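Local structure of putative acetyltransferase Sthe_0691 (3SHP) at residues 78-89 with 102-113. The protein is a putative acetyltransferase, probably of the GNAT type, expected to transfer an acetyl group from acetyl-CoA to an acceptor that has not been identified. Numbering follows the deposited sequence.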
ATOM      1  N   ILE A  78      26.892  -0.441 -11.283  1.00 25.16           N
ATOM      2  CA  ILE A  78      28.027   0.389 -11.006  1.00 25.45           C
ATOM      3  C   ILE A  78      27.675   1.865 -11.197  1.00 26.30           C
ATOM      4  O   ILE A  78      27.022   2.230 -12.186  1.00 26.67           O
ATOM      5  CB  ILE A  78      29.213   0.047 -11.947  1.00 25.76           C
ATOM      6  CG1 ILE A  78      29.564  -1.453 -11.872  1.00 25.22           C
ATOM      7  CG2 ILE A  78      30.422   0.912 -11.597  1.00 24.35           C
ATOM      8  CD1 ILE A  78      30.463  -1.922 -13.032  1.00 24.22           C
ATOM      9  N   GLU A  79      28.143   2.710 -10.275  1.00 26.12           N
ATOM     10  CA  GLU A  79      27.956   4.160 -10.397  1.00 26.84           C
ATOM     11  C   GLU A  79      29.318   4.859 -10.328  1.00 27.37           C
ATOM     12  O   GLU A  79      30.021   4.754  -9.320  1.00 27.11           O
ATOM     13  CB  GLU A  79      26.980   4.663  -9.308  1.00 26.21           C
ATOM     14  CG  GLU A  79      26.904   6.174  -9.167  1.00 26.81           C
ATOM     15  CD  GLU A  79      26.533   6.657  -7.757  1.00 28.24           C
ATOM     16  OE1 GLU A  79      26.573   5.863  -6.776  1.00 26.39           O
ATOM     17  OE2 GLU A  79      26.213   7.861  -7.641  1.00 29.68           O
ATOM     18  N   PHE A  80      29.712   5.523 -11.406  1.00 28.18           N
ATOM     19  CA  PHE A  80      30.959   6.285 -11.393  1.00 30.01           C
ATOM     20  C   PHE A  80      30.685   7.719 -10.993  1.00 30.56           C
ATOM     21  O   PHE A  80      29.677   8.314 -11.411  1.00 30.56           O
ATOM     22  CB  PHE A  80      31.679   6.298 -12.757  1.00 30.56           C
ATOM     23  CG  PHE A  80      32.235   4.965 -13.171  1.00 32.06           C
ATOM     24  CD1 PHE A  80      31.669   4.267 -14.234  1.00 33.49           C
ATOM     25  CD2 PHE A  80      33.315   4.403 -12.500  1.00 32.42           C
ATOM     26  CE1 PHE A  80      32.159   3.031 -14.622  1.00 33.92           C
ATOM     27  CE2 PHE A  80      33.821   3.144 -12.883  1.00 32.63           C
ATOM     28  CZ  PHE A  80      33.237   2.461 -13.944  1.00 32.49           C
ATOM     29  N   GLY A  81      31.572   8.266 -10.176  1.00 30.69           N
ATOM     30  CA  GLY A  81      31.668   9.706 -10.023  1.00 32.63           C
ATOM     31  C   GLY A  81      32.927  10.166 -10.757  1.00 34.46           C
ATOM     32  O   GLY A  81      33.411   9.496 -11.666  1.00 34.73           O
ATOM     33  N   LYS A  82      33.496  11.293 -10.358  1.00 35.83           N
ATOM     34  CA  LYS A  82      34.700  11.764 -11.028  1.00 36.88           C
ATOM     35  C   LYS A  82      35.880  10.819 -10.822  1.00 36.53           C
ATOM     36  O   LYS A  82      36.516  10.405 -11.786  1.00 37.06           O
ATOM     37  CB  LYS A  82      35.051  13.182 -10.584  1.00 38.12           C
ATOM     38  CG  LYS A  82      36.202  13.806 -11.348  1.00 40.41           C
ATOM     39  CD  LYS A  82      36.319  15.292 -11.023  1.00 47.43           C
ATOM     40  CE  LYS A  82      36.547  15.560  -9.513  1.00 50.64           C
ATOM     41  NZ  LYS A  82      36.276  16.998  -9.079  1.00 52.43           N
ATOM     42  N   GLN A  83      36.165  10.476  -9.574  1.00 35.42           N
ATOM     43  CA  GLN A  83      37.278   9.602  -9.273  1.00 34.72           C
ATOM     44  C   GLN A  83      36.867   8.390  -8.444  1.00 33.15           C
ATOM     45  O   GLN A  83      37.709   7.780  -7.777  1.00 32.68           O
ATOM     46  CB  GLN A  83      38.330  10.419  -8.541  1.00 35.76           C
ATOM     47  CG  GLN A  83      39.261  11.138  -9.525  1.00 40.07           C
ATOM     48  CD  GLN A  83      39.774  12.448  -9.011  1.00 45.68           C
ATOM     49  OE1 GLN A  83      39.235  13.032  -8.060  1.00 49.67           O
ATOM     50  NE2 GLN A  83      40.815  12.949  -9.655  1.00 49.36           N
ATOM     51  N   THR A  84      35.569   8.064  -8.474  1.00 31.14           N
ATOM     52  CA  THR A  84      35.012   7.014  -7.621  1.00 29.29           C
ATOM     53  C   THR A  84      34.247   5.988  -8.425  1.00 27.87           C
ATOM     54  O   THR A  84      33.706   6.302  -9.488  1.00 27.48           O
ATOM     55  CB  THR A  84      34.051   7.586  -6.559  1.00 29.44           C
ATOM     56  OG1 THR A  84      32.927   8.189  -7.209  1.00 28.65           O
ATOM     57  CG2 THR A  84      34.757   8.643  -5.685  1.00 29.33           C
ATOM     58  N   ALA A  85      34.214   4.757  -7.923  1.00 26.58           N
ATOM     59  CA  ALA A  85      33.328   3.742  -8.457  1.00 25.79           C
ATOM     60  C   ALA A  85      32.648   3.061  -7.284  1.00 25.91           C
ATOM     61  O   ALA A  85      33.319   2.646  -6.338  1.00 26.31           O
ATOM     62  CB  ALA A  85      34.101   2.733  -9.255  1.00 25.89           C
ATOM     63  N   SER A  86      31.320   2.983  -7.344  1.00 25.16           N
ATOM     64  CA  SER A  86      30.508   2.357  -6.320  1.00 24.40           C
ATOM     65  C   SER A  86      29.682   1.261  -6.981  1.00 23.81           C
ATOM     66  O   SER A  86      29.203   1.432  -8.100  1.00 24.22           O
ATOM     67  CB  SER A  86      29.594   3.398  -5.668  1.00 24.94           C
ATOM     68  OG  SER A  86      30.365   4.468  -5.146  1.00 25.26           O
ATOM     69  N   LEU A  87      29.508   0.141  -6.294  1.00 22.83           N
ATOM     70  CA  LEU A  87      28.794  -0.991  -6.876  1.00 22.58           C
ATOM     71  C   LEU A  87      28.123  -1.913  -5.881  1.00 21.92           C
ATOM     72  O   LEU A  87      28.515  -2.004  -4.712  1.00 21.82           O
ATOM     73  CB  LEU A  87      29.705  -1.829  -7.755  1.00 22.87           C
ATOM     74  CG  LEU A  87      30.994  -2.348  -7.164  1.00 25.36           C
ATOM     75  CD1 LEU A  87      31.263  -3.735  -7.717  1.00 28.17           C
ATOM     76  CD2 LEU A  87      32.146  -1.381  -7.507  1.00 27.15           C
ATOM     77  N   ARG A  88      27.109  -2.593  -6.376  1.00 21.29           N
ATOM     78  CA  ARG A  88      26.372  -3.571  -5.607  1.00 22.58           C
ATOM     79  C   ARG A  88      25.910  -4.657  -6.570  1.00 22.57           C
ATOM     80  O   ARG A  88      25.868  -4.443  -7.785  1.00 22.94           O
ATOM     81  CB  ARG A  88      25.186  -2.904  -4.869  1.00 22.77           C
ATOM     82  CG  ARG A  88      23.923  -2.551  -5.689  1.00 23.89           C
ATOM     83  CD  ARG A  88      22.650  -2.346  -4.762  1.00 23.49           C
ATOM     84  NE  ARG A  88      22.856  -1.266  -3.785  1.00 24.58           N
ATOM     85  CZ  ARG A  88      22.632   0.031  -4.022  1.00 24.55           C
ATOM     86  NH1 ARG A  88      22.896   0.940  -3.080  1.00 22.55           N
ATOM     87  NH2 ARG A  88      22.148   0.428  -5.202  1.00 23.76           N
ATOM     88  N   PHE A  89      25.587  -5.819  -6.040  1.00 22.58           N
ATOM     89  CA  PHE A  89      25.214  -6.959  -6.869  1.00 23.25           C
ATOM     90  C   PHE A  89      23.779  -7.319  -6.553  1.00 23.58           C
ATOM     91  O   PHE A  89      23.344  -7.176  -5.406  1.00 23.87           O
ATOM     92  CB  PHE A  89      26.107  -8.169  -6.559  1.00 22.70           C
ATOM     93  CG  PHE A  89      27.567  -7.929  -6.827  1.00 24.37           C
ATOM     94  CD1 PHE A  89      28.110  -8.190  -8.078  1.00 24.92           C
ATOM     95  CD2 PHE A  89      28.394  -7.432  -5.830  1.00 25.50           C
ATOM     96  CE1 PHE A  89      29.458  -7.970  -8.334  1.00 26.48           C
ATOM     97  CE2 PHE A  89      29.747  -7.194  -6.075  1.00 28.23           C
ATOM     98  CZ  PHE A  89      30.287  -7.475  -7.334  1.00 27.59           C
ATOM     99  N   ARG A 102      28.283 -14.690  -7.123  1.00 24.72           N
ATOM    100  CA  ARG A 102      28.577 -13.297  -6.735  1.00 24.64           C
ATOM    101  C   ARG A 102      30.059 -13.052  -6.445  1.00 24.37           C
ATOM    102  O   ARG A 102      30.628 -12.072  -6.897  1.00 24.06           O
ATOM    103  CB  ARG A 102      27.765 -12.867  -5.504  1.00 24.90           C
ATOM    104  CG  ARG A 102      27.748 -11.318  -5.300  1.00 25.45           C
ATOM    105  CD  ARG A 102      26.920 -10.899  -4.082  1.00 25.32           C
ATOM    106  NE  ARG A 102      26.947 -11.964  -3.097  1.00 29.33           N
ATOM    107  CZ  ARG A 102      25.867 -12.594  -2.640  1.00 30.08           C
ATOM    108  NH1 ARG A 102      24.649 -12.215  -3.014  1.00 30.64           N
ATOM    109  NH2 ARG A 102      26.017 -13.590  -1.782  1.00 29.78           N
ATOM    110  N   ALA A 103      30.671 -13.953  -5.690  1.00 24.16           N
ATOM    111  CA  ALA A 103      32.070 -13.825  -5.329  1.00 25.05           C
ATOM    112  C   ALA A 103      32.969 -13.850  -6.577  1.00 25.49           C
ATOM    113  O   ALA A 103      33.878 -13.048  -6.702  1.00 25.33           O
ATOM    114  CB  ALA A 103      32.471 -14.931  -4.368  1.00 24.57           C
ATOM    115  N   GLU A 104      32.690 -14.765  -7.499  1.00 26.34           N
ATOM    116  CA  GLU A 104      33.444 -14.845  -8.751  1.00 26.78           C
ATOM    117  C   GLU A 104      33.268 -13.546  -9.538  1.00 25.88           C
ATOM    118  O   GLU A 104      34.228 -13.008 -10.055  1.00 25.80           O
ATOM    119  CB  GLU A 104      33.040 -16.065  -9.590  1.00 26.60           C
ATOM    120  CG  GLU A 104      33.868 -16.177 -10.867  1.00 29.28           C
ATOM    121  CD  GLU A 104      33.708 -17.512 -11.585  1.00 31.35           C
ATOM    122  OE1 GLU A 104      33.769 -18.572 -10.920  1.00 35.15           O
ATOM    123  OE2 GLU A 104      33.530 -17.509 -12.820  1.00 30.02           O
ATOM    124  N   ALA A 105      32.040 -13.039  -9.597  1.00 25.51           N
ATOM    125  CA  ALA A 105      31.754 -11.798 -10.307  1.00 25.03           C
ATOM    126  C   ALA A 105      32.569 -10.636  -9.718  1.00 24.92           C
ATOM    127  O   ALA A 105      33.057  -9.780 -10.451  1.00 24.46           O
ATOM    128  CB  ALA A 105      30.280 -11.482 -10.250  1.00 24.08           C
ATOM    129  N   LEU A 106      32.700 -10.602  -8.397  1.00 25.34           N
ATOM    130  CA  LEU A 106      33.481  -9.551  -7.748  1.00 25.85           C
ATOM    131  C   LEU A 106      34.966  -9.700  -8.096  1.00 26.65           C
ATOM    132  O   LEU A 106      35.650  -8.694  -8.353  1.00 26.57           O
ATOM    133  CB  LEU A 106      33.273  -9.562  -6.235  1.00 25.74           C
ATOM    134  CG  LEU A 106      34.024  -8.474  -5.431  1.00 27.16           C
ATOM    135  CD1 LEU A 106      33.759  -7.085  -6.002  1.00 28.85           C
ATOM    136  CD2 LEU A 106      33.567  -8.492  -3.991  1.00 28.53           C
ATOM    137  N   GLU A 107      35.462 -10.940  -8.111  1.00 26.95           N
ATOM    138  CA  GLU A 107      36.845 -11.206  -8.538  1.00 28.09           C
ATOM    139  C   GLU A 107      37.121 -10.669  -9.932  1.00 27.58           C
ATOM    140  O   GLU A 107      38.215 -10.182 -10.202  1.00 27.68           O
ATOM    141  CB  GLU A 107      37.162 -12.707  -8.529  1.00 29.02           C
ATOM    142  CG  GLU A 107      37.247 -13.306  -7.144  1.00 33.87           C
ATOM    143  CD  GLU A 107      37.512 -14.812  -7.144  1.00 39.92           C
ATOM    144  OE1 GLU A 107      37.218 -15.510  -8.150  1.00 42.59           O
ATOM    145  OE2 GLU A 107      38.010 -15.298  -6.108  1.00 43.36           O
ATOM    146  N   LEU A 108      36.137 -10.791 -10.813  1.00 26.97           N
ATOM    147  CA  LEU A 108      36.273 -10.373 -12.202  1.00 27.29           C
ATOM    148  C   LEU A 108      36.222  -8.875 -12.363  1.00 27.76           C
ATOM    149  O   LEU A 108      37.031  -8.321 -13.092  1.00 27.84           O
ATOM    150  CB  LEU A 108      35.192 -11.015 -13.089  1.00 26.86           C
ATOM    151  CG  LEU A 108      35.173 -12.558 -13.034  1.00 26.50           C
ATOM    152  CD1 LEU A 108      34.101 -13.096 -13.939  1.00 26.41           C
ATOM    153  CD2 LEU A 108      36.539 -13.164 -13.381  1.00 24.83           C
ATOM    154  N   VAL A 109      35.273  -8.225 -11.698  1.00 28.22           N
ATOM    155  CA  VAL A 109      34.998  -6.812 -11.957  1.00 29.44           C
ATOM    156  C   VAL A 109      36.038  -5.873 -11.314  1.00 30.62           C
ATOM    157  O   VAL A 109      36.349  -4.841 -11.885  1.00 31.17           O
ATOM    158  CB  VAL A 109      33.536  -6.415 -11.552  1.00 29.32           C
ATOM    159  CG1 VAL A 109      33.410  -6.239 -10.062  1.00 28.72           C
ATOM    160  CG2 VAL A 109      33.108  -5.128 -12.252  1.00 29.44           C
ATOM    161  N   VAL A 110      36.594  -6.239 -10.160  1.00 31.98           N
ATOM    162  CA  VAL A 110      37.547  -5.349  -9.461  1.00 34.26           C
ATOM    163  C   VAL A 110      38.834  -5.047 -10.250  1.00 35.10           C
ATOM    164  O   VAL A 110      39.188  -3.871 -10.441  1.00 35.30           O
ATOM    165  CB  VAL A 110      37.843  -5.811  -7.995  1.00 34.85           C
ATOM    166  CG1 VAL A 110      38.981  -4.953  -7.352  1.00 36.04           C
ATOM    167  CG2 VAL A 110      36.596  -5.694  -7.157  1.00 34.41           C
ATOM    168  N   PRO A 111      39.525  -6.085 -10.755  1.00 35.96           N
ATOM    169  CA  PRO A 111      40.751  -5.739 -11.481  1.00 36.49           C
ATOM    170  C   PRO A 111      40.464  -4.875 -12.714  1.00 36.88           C
ATOM    171  O   PRO A 111      41.288  -3.996 -13.049  1.00 37.35           O
ATOM    172  CB  PRO A 111      41.316  -7.101 -11.917  1.00 36.80           C
ATOM    173  CG  PRO A 111      40.624  -8.116 -11.053  1.00 36.70           C
ATOM    174  CD  PRO A 111      39.261  -7.535 -10.778  1.00 35.92           C
ATOM    175  N   TRP A 112      39.333  -5.127 -13.382  1.00 36.44           N
ATOM    176  CA  TRP A 112      38.884  -4.299 -14.505  1.00 36.69           C
ATOM    177  C   TRP A 112      38.684  -2.834 -14.057  1.00 37.83           C
ATOM    178  O   TRP A 112      39.105  -1.901 -14.754  1.00 38.07           O
ATOM    179  CB  TRP A 112      37.608  -4.863 -15.154  1.00 35.59           C
ATOM    180  CG  TRP A 112      36.957  -3.909 -16.112  1.00 34.60           C
ATOM    181  CD1 TRP A 112      37.439  -3.511 -17.327  1.00 35.01           C
ATOM    182  CD2 TRP A 112      35.708  -3.214 -15.935  1.00 33.47           C
ATOM    183  NE1 TRP A 112      36.580  -2.612 -17.912  1.00 34.09           N
ATOM    184  CE2 TRP A 112      35.509  -2.412 -17.083  1.00 33.57           C
ATOM    185  CE3 TRP A 112      34.739  -3.193 -14.922  1.00 32.52           C
ATOM    186  CZ2 TRP A 112      34.374  -1.594 -17.249  1.00 32.95           C
ATOM    187  CZ3 TRP A 112      33.614  -2.371 -15.086  1.00 31.97           C
ATOM    188  CH2 TRP A 112      33.458  -1.571 -16.237  1.00 31.91           C
ATOM    189  N   LEU A 113      38.060  -2.651 -12.897  1.00 38.65           N
ATOM    190  CA  LEU A 113      37.814  -1.320 -12.346  1.00 40.47           C
ATOM    191  C   LEU A 113      39.115  -0.566 -12.027  1.00 42.66           C
ATOM    192  O   LEU A 113      39.234   0.626 -12.335  1.00 43.05           O
ATOM    193  CB  LEU A 113      36.897  -1.386 -11.104  1.00 39.53           C
ATOM    194  CG  LEU A 113      35.377  -1.509 -11.323  1.00 38.11           C
ATOM    195  CD1 LEU A 113      34.619  -1.496  -9.988  1.00 37.69           C
ATOM    196  CD2 LEU A 113      34.801  -0.427 -12.239  1.00 33.85           C
TER
HETATM  197  O   HOH W   1      23.777  -9.455  -3.736  1.00 36.91           O
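In the beta-alpha-beta unit formed by strand 84-91, helix 98-116 and strand 121-127, F89 and L87 on the strand meet R102, L106, V109 and L113 on the helix. Strand 84-89 runs nearly antiparallel to helix 102-113, their axes 156° apart and 10.2 Å at closest approach, a spacing filled by a layer of aliphatic and aromatic groups. A85, L87 and F89, at every second position, direct CB toward the helix, whereas S86 points away.

At one end F89 makes the largest single contribution. Its CG lies 3.7 Å from R102 CG, a methylene that makes an off-centre CH-pi contact with the ring. F89 CZ reaches L106 CD1 at 3.7 Å, near the ring plane, and A105, small enough to leave room, brings CB to F89 CE1 obliquely. With an alanine here in place of F89, the R102 methylenes and L106 CD1 would probably lose their aromatic partner, opening a gap at this end of the layer. R102 suits its place because its aliphatic stem packs while its guanidinium turns to polar partners: NH2 pairs with D99, and a water links NH1 to F89 O.

Farther along, L87 divides its branches: CD1 touches V109 CG1, and CD2 meets L113 CD1 at 3.5 Å. L113, with CG anti to its carbonyl carbon (chi1 -81°), which puts its two methyls between L87 and F80, also sends CD2 to the edge of the F80 ring on strand 72-80, 3.7 Å from F80 CZ. I78 CD1 of the same strand approaches the edge of W112 in plane, 3.8 Å from W112 CZ3; H117 stacks on F80 and meets W112 edge-to-face.

Apart from the water bridge, the contact is apolar, so shape and burial of hydrocarbon, rather than direct polar bonds, hold helix against sheet.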